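Side-chain contacts in MSM0273 (Mycobacterium smegmatis, PDB 5L37), which assembles as a pentamer in the shell of the RMM bacterial microcompartment, where it probably caps the vertices: residues L25-E30 / M36-V41; S59-G64 / D70-G75. One frame throughout, in Å; residues are numbered along the deposited sequence.

How the contacts relate
Contact 1 is the hairpin of strands 23-29 and 35-40; contact 2 sets the segment 59-64 against the last strand, 71-76. Their centres lie about 13 Å apart, yet they meet directly where Phe39 pairs with the last strand: Phe39 N is 2.9 Å from Ala71 O, and Phe39 O is 2.9 Å from Ile73 N, both probable hydrogen bonds. One residue bonding to the neighbours on both sides of Leu72 is the parallel pattern, and it joins the two outer strands of the sheet into a closed barrel. Leu72 also packs its CD1 3.5 Å from Phe39 O. Both touch one neighbouring subunit, contact 2 through Ser59 and Asp70, and so lie close to a pentamer interface.

Contact 1: L25-E30 / M36-V41; sequences LEVEVE and MIAFDV
The carboxylate of Asp40 has the methyl CD1 of Leu25 above its plane, CD1 standing 3.8 Å from Asp40 CG, while OD1 of the same group is hydrogen-bonded to Ser44 OG. Its CG, anti to the backbone N (chi1 -177°), swings the carboxylate round to meet that methyl. Asp40 CB makes a separate contact, 3.6 Å from Leu25 CD1, and the two side chains cross at a slant. From this pair on, toward Met36, the strands pair antiparallel. Leu25 and Ala38 exchange two backbone bonds, the one from Leu25 N to Ala38 O being 2.8 Å; Val27 and Met36 form the next hydrogen-bonded pair. Leu25, Val27, Met36 and Ala38 share one face, which looks into the barrel. There Met36 turns its CG between its backbone N and carbonyl carbon (chi1 78°), bringing it 3.6 Å from Val27 CG2, and the bend at chi3 carries CE to 3.7 Å from Val29 CG2. On the other face, Ile37 reaches across with CD1, 3.8 Å from Glu26 CB, while the glutamate's OE1 takes a salt bridge to Arg35 and a hydrogen bond to Thr7. Ile37 makes backbone hydrogen bonds to a neighbouring subunit. The segment axes lie 123° apart, far from strict antiparallel, so the pair is strongly coiled: a beta hairpin of the closed OB-like barrel of EutN/CcmL pentamer proteins.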
loop_
_atom_site.group_PDB
_atom_site.type_symbol
_atom_site.label_atom_id
_atom_site.label_comp_id
_atom_site.label_asym_id
_atom_site.label_seq_id
_atom_site.Cartn_x
_atom_site.Cartn_y
_atom_site.Cartn_z
ATOM N N LEU C 25 4.286 13.865 13.667
ATOM C CA LEU C 25 4.592 15.143 13.019
ATOM C C LEU C 25 3.771 15.293 11.761
ATOM O O LEU C 25 3.614 14.338 10.973
ATOM C CB LEU C 25 6.100 15.234 12.672
ATOM C CG LEU C 25 7.087 15.118 13.879
ATOM C CD1 LEU C 25 8.541 15.289 13.373
ATOM C CD2 LEU C 25 6.773 16.115 14.987
ATOM N N GLU C 26 3.243 16.487 11.562
ATOM C CA GLU C 26 2.637 16.785 10.275
ATOM C C GLU C 26 3.776 17.095 9.286
ATOM O O GLU C 26 4.717 17.798 9.638
ATOM C CB GLU C 26 1.672 17.964 10.368
ATOM C CG GLU C 26 0.943 18.194 9.042
ATOM C CD GLU C 26 -0.009 19.355 9.086
ATOM O OE1 GLU C 26 0.467 20.513 9.065
ATOM O OE2 GLU C 26 -1.233 19.104 9.145
ATOM N N VAL C 27 3.694 16.528 8.084
ATOM C CA VAL C 27 4.707 16.750 7.049
ATOM C C VAL C 27 3.989 17.091 5.752
ATOM O O VAL C 27 2.829 16.731 5.569
ATOM C CB VAL C 27 5.625 15.522 6.832
ATOM C CG1 VAL C 27 6.307 15.129 8.161
ATOM C CG2 VAL C 27 4.843 14.309 6.191
ATOM N N GLU C 28 4.690 17.774 4.866
ATOM C CA GLU C 28 4.180 18.107 3.556
ATOM C C GLU C 28 5.111 17.483 2.527
ATOM O O GLU C 28 6.332 17.705 2.554
ATOM C CB GLU C 28 4.108 19.615 3.385
ATOM C CG GLU C 28 3.686 20.035 2.020
ATOM C CD GLU C 28 3.401 21.511 1.937
ATOM O OE1 GLU C 28 3.555 22.238 2.948
ATOM O OE2 GLU C 28 3.047 21.949 0.830
ATOM N N VAL C 29 4.544 16.683 1.646
ATOM C CA VAL C 29 5.343 15.961 0.670
ATOM C C VAL C 29 5.853 16.928 -0.387
ATOM O O VAL C 29 5.100 17.756 -0.904
ATOM C CB VAL C 29 4.522 14.810 0.015
ATOM C CG1 VAL C 29 5.369 14.079 -1.015
ATOM C CG2 VAL C 29 4.076 13.831 1.063
ATOM N N GLU C 30 7.145 16.828 -0.699
ATOM C CA GLU C 30 7.793 17.749 -1.625
ATOM C C GLU C 30 7.157 17.554 -3.006
ATOM O O GLU C 30 6.879 16.435 -3.416
ATOM C CB GLU C 30 9.298 17.432 -1.717
ATOM C CG GLU C 30 10.177 17.687 -0.492
ATOM C CD GLU C 30 10.335 19.122 -0.067
ATOM O OE1 GLU C 30 9.757 20.034 -0.706
ATOM O OE2 GLU C 30 11.070 19.324 0.925
ATOM N N MET C 36 0.514 14.604 5.345
ATOM C CA MET C 36 0.230 13.404 6.129
ATOM C C MET C 36 0.885 13.532 7.491
ATOM O O MET C 36 1.606 14.503 7.775
ATOM C CB MET C 36 0.726 12.118 5.428
ATOM C CG MET C 36 2.207 11.903 5.566
ATOM S SD MET C 36 2.834 10.416 4.682
ATOM C CE MET C 36 2.678 11.006 3.029
ATOM N N ILE C 37 0.579 12.584 8.366
ATOM C CA ILE C 37 1.187 12.512 9.684
ATOM C C ILE C 37 2.151 11.346 9.708
ATOM O O ILE C 37 1.776 10.191 9.411
ATOM C CB ILE C 37 0.107 12.357 10.836
ATOM C CG1 ILE C 37 -0.977 13.462 10.739
ATOM C CG2 ILE C 37 0.807 12.283 12.227
ATOM C CD1 ILE C 37 -0.462 14.864 10.642
ATOM N N ALA C 38 3.400 11.652 10.071
ATOM C CA ALA C 38 4.426 10.633 10.145
ATOM C C ALA C 38 4.945 10.510 11.545
ATOM O O ALA C 38 5.036 11.519 12.266
ATOM C CB ALA C 38 5.608 10.960 9.176
ATOM N N PHE C 39 5.310 9.296 11.938
ATOM C CA PHE C 39 5.902 9.069 13.252
ATOM C C PHE C 39 7.380 9.408 13.224
ATOM O O PHE C 39 8.046 9.159 12.232
ATOM C CB PHE C 39 5.706 7.604 13.693
ATOM C CG PHE C 39 5.836 7.411 15.156
ATOM C CD1 PHE C 39 4.818 7.841 15.982
ATOM C CD2 PHE C 39 6.966 6.802 15.726
ATOM C CE1 PHE C 39 4.898 7.690 17.365
ATOM C CE2 PHE C 39 7.074 6.639 17.117
ATOM C CZ PHE C 39 6.032 7.092 17.936
ATOM N N ASP C 40 7.875 9.981 14.304
ATOM C CA ASP C 40 9.281 10.395 14.362
ATOM C C ASP C 40 9.935 9.948 15.641
ATOM O O ASP C 40 9.406 10.194 16.738
ATOM C CB ASP C 40 9.370 11.904 14.266
ATOM C CG ASP C 40 10.810 12.392 14.236
ATOM O OD1 ASP C 40 11.537 12.051 13.303
ATOM O OD2 ASP C 40 11.130 13.229 15.068
ATOM N N VAL C 41 11.109 9.327 15.508
ATOM C CA VAL C 41 11.896 8.916 16.663
ATOM C C VAL C 41 13.234 9.663 16.721
ATOM O O VAL C 41 13.990 9.510 17.675
ATOM C CB VAL C 41 12.172 7.407 16.668
ATOM C CG1 VAL C 41 10.810 6.610 16.736
ATOM C CG2 VAL C 41 12.954 6.972 15.429
#

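Contact 2: S59-G64 / D70-G75; sequences SSWFTG and DALIIG
With CG anti to the backbone N (chi1 177°) and chi2 at 65°, Leu72 spreads CD1 and CD2 toward Phe62 and Trp61; the chi1 of Trp61 (-179°) places the indole. CD2 goes to the root of the tryptophan, 3.9 Å from Trp61 CB and 4.1 Å from Trp61 CG, the two side chains crossing at about a right angle; CD1 touches the far end of the phenylalanine, 4.1 Å from Phe62 CZ. The two rings also set each other: Trp61 CE3 sits 3.6 Å above the plane of the Phe62 ring, over its centre, and Phe62 CE1 lies in plane at the edge of the indole. Ser59 O lies in plane at the edge of the Phe62 ring and accepts a 3.1 Å backbone bond from Phe62 N. No hydrogen bond spans the two segments, so the join is purely apolar. Trp61 NE1 bonds to Glu17 O of a different neighbouring subunit from the one Ile37 bonds to, and Ile16 of that same subunit packs on both Trp61 and Leu72. The cluster thus belongs to the subunit interface of a BMC pentamer, at the last strand of the EutN/CcmL barrel.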
loop_
_atom_site.group_PDB
_atom_site.type_symbol
_atom_site.label_atom_id
_atom_site.label_comp_id
_atom_site.label_asym_id
_atom_site.label_seq_id
_atom_site.Cartn_x
_atom_site.Cartn_y
_atom_site.Cartn_z
ATOM N N SER C 59 6.009 0.153 10.700
ATOM C CA SER C 59 5.715 -0.519 11.955
ATOM C C SER C 59 6.789 -1.584 12.255
ATOM O O SER C 59 7.198 -1.782 13.413
ATOM C CB SER C 59 4.307 -1.156 11.837
ATOM O OG SER C 59 4.007 -2.063 12.882
ATOM N N SER C 60 7.238 -2.304 11.234
ATOM C CA SER C 60 8.118 -3.426 11.514
ATOM C C SER C 60 9.519 -2.993 11.969
ATOM O O SER C 60 10.293 -3.836 12.423
ATOM C CB SER C 60 8.193 -4.375 10.298
ATOM O OG SER C 60 8.804 -3.770 9.170
ATOM N N TRP C 61 9.836 -1.706 11.854
ATOM C CA TRP C 61 11.129 -1.194 12.364
ATOM C C TRP C 61 11.230 -1.338 13.877
ATOM O O TRP C 61 12.323 -1.547 14.444
ATOM C CB TRP C 61 11.336 0.285 11.974
ATOM C CG TRP C 61 12.659 0.861 12.455
ATOM C CD1 TRP C 61 13.896 0.708 11.859
ATOM C CD2 TRP C 61 12.877 1.656 13.632
ATOM N NE1 TRP C 61 14.871 1.350 12.606
ATOM C CE2 TRP C 61 14.270 1.961 13.688
ATOM C CE3 TRP C 61 12.042 2.152 14.644
ATOM C CZ2 TRP C 61 14.836 2.724 14.701
ATOM C CZ3 TRP C 61 12.615 2.925 15.660
ATOM C CH2 TRP C 61 14.002 3.190 15.682
ATOM N N PHE C 62 10.081 -1.240 14.526
ATOM C CA PHE C 62 10.027 -1.248 15.987
ATOM C C PHE C 62 10.192 -2.626 16.568
ATOM O O PHE C 62 9.776 -3.610 15.991
ATOM C CB PHE C 62 8.710 -0.629 16.453
ATOM C CG PHE C 62 8.631 0.830 16.145
ATOM C CD1 PHE C 62 9.193 1.771 17.039
ATOM C CD2 PHE C 62 8.084 1.283 14.962
ATOM C CE1 PHE C 62 9.145 3.143 16.747
ATOM C CE2 PHE C 62 8.056 2.642 14.654
ATOM C CZ PHE C 62 8.585 3.569 15.545
ATOM N N THR C 63 10.873 -2.681 17.705
ATOM C CA THR C 63 10.964 -3.922 18.454
ATOM C C THR C 63 9.694 -4.033 19.286
ATOM O O THR C 63 9.020 -3.026 19.550
ATOM C CB THR C 63 12.205 -3.940 19.341
ATOM O OG1 THR C 63 12.244 -2.725 20.103
ATOM C CG2 THR C 63 13.469 -3.998 18.471
ATOM N N GLY C 64 9.339 -5.258 19.654
ATOM C CA GLY C 64 8.133 -5.495 20.414
ATOM C C GLY C 64 6.902 -5.713 19.564
ATOM O O GLY C 64 6.988 -6.103 18.410
ATOM N N ASP C 70 1.891 3.671 10.147
ATOM C CA ASP C 70 2.043 3.404 8.700
ATOM C C ASP C 70 2.905 4.488 7.980
ATOM O O ASP C 70 2.908 4.572 6.750
ATOM C CB ASP C 70 0.639 3.297 8.051
ATOM C CG ASP C 70 -0.140 4.638 8.068
ATOM O OD1 ASP C 70 0.451 5.635 8.502
ATOM O OD2 ASP C 70 -1.304 4.678 7.601
ATOM N N ALA C 71 3.637 5.303 8.745
ATOM C CA ALA C 71 4.551 6.301 8.152
ATOM C C ALA C 71 5.604 6.659 9.174
ATOM O O ALA C 71 5.256 6.917 10.331
ATOM C CB ALA C 71 3.767 7.560 7.729
ATOM N N LEU C 72 6.867 6.590 8.776
ATOM C CA LEU C 72 8.002 6.756 9.700
ATOM C C LEU C 72 9.043 7.600 9.023
ATOM O O LEU C 72 9.436 7.327 7.903
ATOM C CB LEU C 72 8.610 5.391 10.077
ATOM C CG LEU C 72 9.843 5.407 10.986
ATOM C CD1 LEU C 72 9.494 5.965 12.408
ATOM C CD2 LEU C 72 10.354 3.979 11.083
ATOM N N ILE C 73 9.516 8.623 9.737
ATOM C CA ILE C 73 10.677 9.367 9.256
ATOM C C ILE C 73 11.939 8.546 9.461
ATOM O O ILE C 73 12.241 8.117 10.583
ATOM C CB ILE C 73 10.738 10.723 9.985
ATOM C CG1 ILE C 73 9.650 11.647 9.408
ATOM C CG2 ILE C 73 12.161 11.340 9.849
ATOM C CD1 ILE C 73 9.317 12.892 10.363
ATOM N N ILE C 74 12.672 8.282 8.379
ATOM C CA ILE C 74 13.839 7.415 8.524
ATOM C C ILE C 74 15.150 8.195 8.479
ATOM O O ILE C 74 16.204 7.604 8.701
ATOM C CB ILE C 74 13.864 6.231 7.468
ATOM C CG1 ILE C 74 13.975 6.762 6.067
ATOM C CG2 ILE C 74 12.621 5.350 7.614
ATOM C CD1 ILE C 74 14.206 5.610 5.043
ATOM N N GLY C 75 15.108 9.495 8.171
ATOM C CA GLY C 75 16.357 10.273 8.201
ATOM C C GLY C 75 16.119 11.695 7.713
ATOM O O GLY C 75 15.031 12.017 7.198
#